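Local coordinates for protein profilin-2 (Mus musculus, PDB 2V8F) that binds actin and proline-rich ligands such as the FH1 domain of the formin mDia1, and so probably helps supply actin for filament growth, at residues 64-75 with 86-96. Residues are numbered along the deposited sequence; the frame is centred on the assembly and turned at random.
Sequences LTLGAKKCSVIR and MDIRTKSQGGE
In the conformer given, R75 grips D87 side-on: NE and NH2 both donate to OD2, the NH2 bond measuring 2.7 Å, while OD2 lies in the guanidinium plane and the carboxylate is turned 42° from it. A bend at chi3 (54°) turns the guanidinium edge toward OD2; D87 OD1 is taken by N125 of helix 121-137, and a sodium ion lies about 4 Å from the R75 side chain. At the far end K69 NZ bonds E96 OE2 at 2.7 Å and K91 O at 2.9 Å; Q93 N reaches the same OE2 from the opposite face of the carboxylate. Between these salt bridges the antiparallel strands pair S72 with R89 through two backbone bonds, then meet a classic beta bulge, where I74 N and R75 N both donate to D87 O. Beside it, I74 CD1 lies over one face of the R89 guanidinium, toward its rim, 3.5 Å from NH2, while R89 NE is held by N100. A water links C71 O to K91 NZ. On the apolar side C71 CB packs against I88 CG2 (3.6 Å) and M86 CE touches V73 CG1 (3.9 Å); F59 covers V73 and M86, I51 M86 and I88. In this profilin hairpin K69 thus ties K91 to E96 across a loop still poorly ordered at Q93-G95.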
loop_
_atom_site.group_PDB
_atom_site.type_symbol
_atom_site.label_atom_id
_atom_site.label_comp_id
_atom_site.label_asym_id
_atom_site.label_seq_id
_atom_site.Cartn_x
_atom_site.Cartn_y
_atom_site.Cartn_z
ATOM N N LEU A 64 -9.449 -0.267 -25.642
ATOM C CA LEU A 64 -8.337 -1.141 -25.338
ATOM C C LEU A 64 -8.703 -1.953 -24.109
ATOM O O LEU A 64 -9.677 -1.634 -23.414
ATOM C CB LEU A 64 -7.056 -0.335 -25.131
ATOM C CG LEU A 64 -7.003 0.788 -24.118
ATOM C CD1 LEU A 64 -6.817 0.308 -22.682
ATOM C CD2 LEU A 64 -5.816 1.701 -24.417
ATOM N N THR A 65 -7.892 -2.947 -23.787
ATOM C CA THR A 65 -8.134 -3.666 -22.518
ATOM C C THR A 65 -6.925 -3.544 -21.606
ATOM O O THR A 65 -5.796 -3.351 -22.059
ATOM C CB THR A 65 -8.468 -5.152 -22.716
ATOM O OG1 THR A 65 -7.360 -5.751 -23.438
ATOM C CG2 THR A 65 -9.764 -5.369 -23.473
ATOM N N LEU A 66 -7.155 -3.668 -20.307
ATOM C CA LEU A 66 -6.121 -3.757 -19.290
ATOM C C LEU A 66 -6.523 -4.969 -18.475
ATOM O O LEU A 66 -7.596 -5.003 -17.873
ATOM C CB LEU A 66 -6.076 -2.490 -18.456
ATOM C CG LEU A 66 -5.618 -1.232 -19.216
ATOM C CD1 LEU A 66 -5.728 -0.003 -18.353
ATOM C CD2 LEU A 66 -4.203 -1.410 -19.752
ATOM N N GLY A 67 -5.656 -5.976 -18.430
ATOM C CA GLY A 67 -6.002 -7.165 -17.677
ATOM C C GLY A 67 -7.289 -7.750 -18.222
ATOM O O GLY A 67 -8.049 -8.310 -17.449
ATOM N N ALA A 68 -7.531 -7.661 -19.521
ATOM C CA ALA A 68 -8.700 -8.134 -20.242
ATOM C C ALA A 68 -9.980 -7.341 -19.929
ATOM O O ALA A 68 -11.048 -7.660 -20.462
ATOM C CB ALA A 68 -8.924 -9.639 -20.015
ATOM N N LYS A 69 -9.826 -6.325 -19.080
ATOM C CA LYS A 69 -10.982 -5.462 -18.816
ATOM C C LYS A 69 -11.132 -4.411 -19.920
ATOM O O LYS A 69 -10.157 -3.695 -20.187
ATOM C CB LYS A 69 -10.808 -4.783 -17.465
ATOM C CG LYS A 69 -11.906 -3.830 -17.041
ATOM C CD LYS A 69 -13.283 -4.441 -17.048
ATOM C CE LYS A 69 -14.320 -3.309 -17.133
ATOM N NZ LYS A 69 -15.686 -3.818 -16.820
ATOM N N LYS A 70 -12.297 -4.324 -20.543
ATOM C CA LYS A 70 -12.550 -3.288 -21.566
ATOM C C LYS A 70 -12.554 -1.893 -20.986
ATOM O O LYS A 70 -13.166 -1.653 -19.948
ATOM C CB LYS A 70 -13.906 -3.539 -22.259
ATOM C CG LYS A 70 -13.814 -4.801 -23.097
ATOM C CD LYS A 70 -15.194 -5.201 -23.630
ATOM C CE LYS A 70 -15.371 -4.655 -25.030
ATOM N NZ LYS A 70 -16.595 -5.250 -25.636
ATOM N N CYS A 71 -11.837 -1.006 -21.648
ATOM C CA CYS A 71 -11.702 0.387 -21.300
ATOM C C CYS A 71 -11.834 1.260 -22.539
ATOM O O CYS A 71 -11.708 0.814 -23.694
ATOM C CB CYS A 71 -10.309 0.664 -20.716
ATOM S SG CYS A 71 -9.867 -0.280 -19.235
ATOM N N SER A 72 -12.049 2.537 -22.274
ATOM C CA SER A 72 -12.078 3.648 -23.197
ATOM C C SER A 72 -10.885 4.582 -22.978
ATOM O O SER A 72 -10.465 4.793 -21.845
ATOM C CB SER A 72 -13.372 4.451 -23.028
ATOM O OG SER A 72 -14.469 3.561 -23.257
ATOM N N VAL A 73 -10.360 5.148 -24.048
ATOM C CA VAL A 73 -9.328 6.172 -23.979
ATOM C C VAL A 73 -9.993 7.551 -23.963
ATOM O O VAL A 73 -10.766 7.911 -24.843
ATOM C CB VAL A 73 -8.295 6.096 -25.115
ATOM C CG1 VAL A 73 -7.288 7.217 -24.985
ATOM C CG2 VAL A 73 -7.645 4.731 -25.056
ATOM N N ILE A 74 -9.708 8.288 -22.917
ATOM C CA ILE A 74 -10.275 9.613 -22.724
ATOM C C ILE A 74 -9.374 10.733 -23.236
ATOM O O ILE A 74 -9.954 11.666 -23.762
ATOM C CB ILE A 74 -10.576 9.812 -21.216
ATOM C CG1 ILE A 74 -11.360 8.581 -20.721
ATOM C CG2 ILE A 74 -11.288 11.100 -20.902
ATOM C CD1 ILE A 74 -12.634 8.295 -21.474
ATOM N N ARG A 75 -8.083 10.592 -23.044
ATOM C CA ARG A 75 -7.123 11.589 -23.534
ATOM C C ARG A 75 -5.801 10.874 -23.730
ATOM O O ARG A 75 -5.426 10.079 -22.854
ATOM C CB ARG A 75 -6.988 12.733 -22.562
ATOM C CG ARG A 75 -6.369 14.047 -22.965
ATOM C CD ARG A 75 -6.536 15.174 -21.954
ATOM N NE ARG A 75 -6.070 14.814 -20.625
ATOM C CZ ARG A 75 -5.860 15.538 -19.553
ATOM N NH1 ARG A 75 -6.107 16.844 -19.638
ATOM N NH2 ARG A 75 -5.424 15.015 -18.404
ATOM N N MET A 86 -1.669 9.371 -20.290
ATOM C CA MET A 86 -2.935 9.086 -20.922
ATOM C C MET A 86 -3.983 8.875 -19.829
ATOM O O MET A 86 -3.665 8.332 -18.778
ATOM C CB MET A 86 -2.977 7.780 -21.699
ATOM C CG MET A 86 -2.284 7.597 -23.006
ATOM S SD MET A 86 -2.324 5.814 -23.319
ATOM C CE MET A 86 -3.775 5.612 -24.267
ATOM N N ASP A 87 -5.183 9.280 -20.140
ATOM C CA ASP A 87 -6.338 9.084 -19.294
ATOM C C ASP A 87 -7.266 8.070 -19.930
ATOM O O ASP A 87 -7.602 8.135 -21.114
ATOM C CB ASP A 87 -6.994 10.438 -19.062
ATOM C CG ASP A 87 -5.964 11.425 -18.505
ATOM O OD1 ASP A 87 -5.491 11.184 -17.374
ATOM O OD2 ASP A 87 -5.692 12.447 -19.206
ATOM N N ILE A 88 -7.666 7.114 -19.076
ATOM C CA ILE A 88 -8.472 5.985 -19.496
ATOM C C ILE A 88 -9.665 5.814 -18.560
ATOM O O ILE A 88 -9.629 6.307 -17.424
ATOM C CB ILE A 88 -7.557 4.735 -19.500
ATOM C CG1 ILE A 88 -6.544 4.809 -20.651
ATOM C CG2 ILE A 88 -8.277 3.409 -19.529
ATOM C CD1 ILE A 88 -5.366 3.868 -20.571
ATOM N N ARG A 89 -10.680 5.095 -18.973
ATOM C CA ARG A 89 -11.802 4.796 -18.055
ATOM C C ARG A 89 -12.285 3.392 -18.323
ATOM O O ARG A 89 -12.392 2.991 -19.477
ATOM C CB ARG A 89 -12.946 5.787 -18.216
ATOM C CG ARG A 89 -14.036 5.631 -17.191
ATOM C CD ARG A 89 -15.056 6.778 -17.205
ATOM N NE ARG A 89 -14.440 8.008 -17.604
ATOM C CZ ARG A 89 -14.679 8.846 -18.583
ATOM N NH1 ARG A 89 -15.645 8.640 -19.438
ATOM N NH2 ARG A 89 -13.887 9.905 -18.676
ATOM N N THR A 90 -12.542 2.621 -17.258
ATOM C CA THR A 90 -13.105 1.289 -17.530
ATOM C C THR A 90 -14.483 1.447 -18.145
ATOM O O THR A 90 -15.189 2.443 -17.904
ATOM C CB THR A 90 -13.148 0.435 -16.253
ATOM O OG1 THR A 90 -14.019 1.002 -15.261
ATOM C CG2 THR A 90 -11.729 0.334 -15.686
ATOM N N LYS A 91 -14.885 0.452 -18.931
ATOM C CA LYS A 91 -16.285 0.304 -19.399
ATOM C C LYS A 91 -17.172 -0.456 -18.423
ATOM O O LYS A 91 -16.760 -1.366 -17.805
ATOM C CB LYS A 91 -16.360 -0.331 -20.794
ATOM C CG LYS A 91 -15.581 0.390 -21.910
ATOM C CD LYS A 91 -15.922 -0.060 -23.317
ATOM C CE LYS A 91 -15.055 0.446 -24.472
ATOM N NZ LYS A 91 -15.100 -0.458 -25.693
ATOM N N SER A 92 -18.413 -0.005 -18.294
ATOM C CA SER A 92 -19.366 -0.595 -17.371
ATOM C C SER A 92 -20.064 -1.786 -17.997
ATOM O O SER A 92 -20.747 -1.660 -18.911
ATOM C CB SER A 92 -20.308 0.496 -16.890
ATOM O OG SER A 92 -21.491 0.013 -16.341
ATOM N N GLN A 93 -19.763 -2.967 -17.531
ATOM C CA GLN A 93 -20.127 -4.165 -18.260
ATOM C C GLN A 93 -21.634 -4.220 -18.242
ATOM O O GLN A 93 -22.278 -4.529 -19.236
ATOM C CB GLN A 93 -19.520 -5.414 -17.599
ATOM C CG GLN A 93 -18.311 -6.071 -18.275
ATOM C CD GLN A 93 -18.217 -7.615 -18.029
ATOM O OE1 GLN A 93 -18.062 -8.401 -18.971
ATOM N NE2 GLN A 93 -18.289 -8.021 -16.759
ATOM N N GLY A 94 -22.193 -3.833 -17.105
ATOM C CA GLY A 94 -23.551 -3.403 -17.057
ATOM C C GLY A 94 -23.769 -1.954 -16.714
ATOM O O GLY A 94 -24.064 -1.122 -17.583
ATOM N N GLY A 95 -23.763 -1.705 -15.414
ATOM C CA GLY A 95 -23.834 -2.821 -14.483
ATOM C C GLY A 95 -23.118 -2.512 -13.198
ATOM O O GLY A 95 -23.623 -2.637 -12.092
ATOM N N GLU A 96 -21.895 -2.075 -13.375
ATOM C CA GLU A 96 -21.035 -1.715 -12.288
ATOM C C GLU A 96 -20.629 -0.290 -12.611
ATOM O O GLU A 96 -20.778 0.144 -13.704
ATOM C CB GLU A 96 -19.824 -2.611 -12.354
ATOM C CG GLU A 96 -19.040 -2.375 -13.629
ATOM C CD GLU A 96 -18.182 -3.550 -14.116
ATOM O OE1 GLU A 96 -17.685 -4.352 -13.312
ATOM O OE2 GLU A 96 -17.950 -3.624 -15.324
HETATM O O HOH W 1 -12.774 -1.551 -24.892
#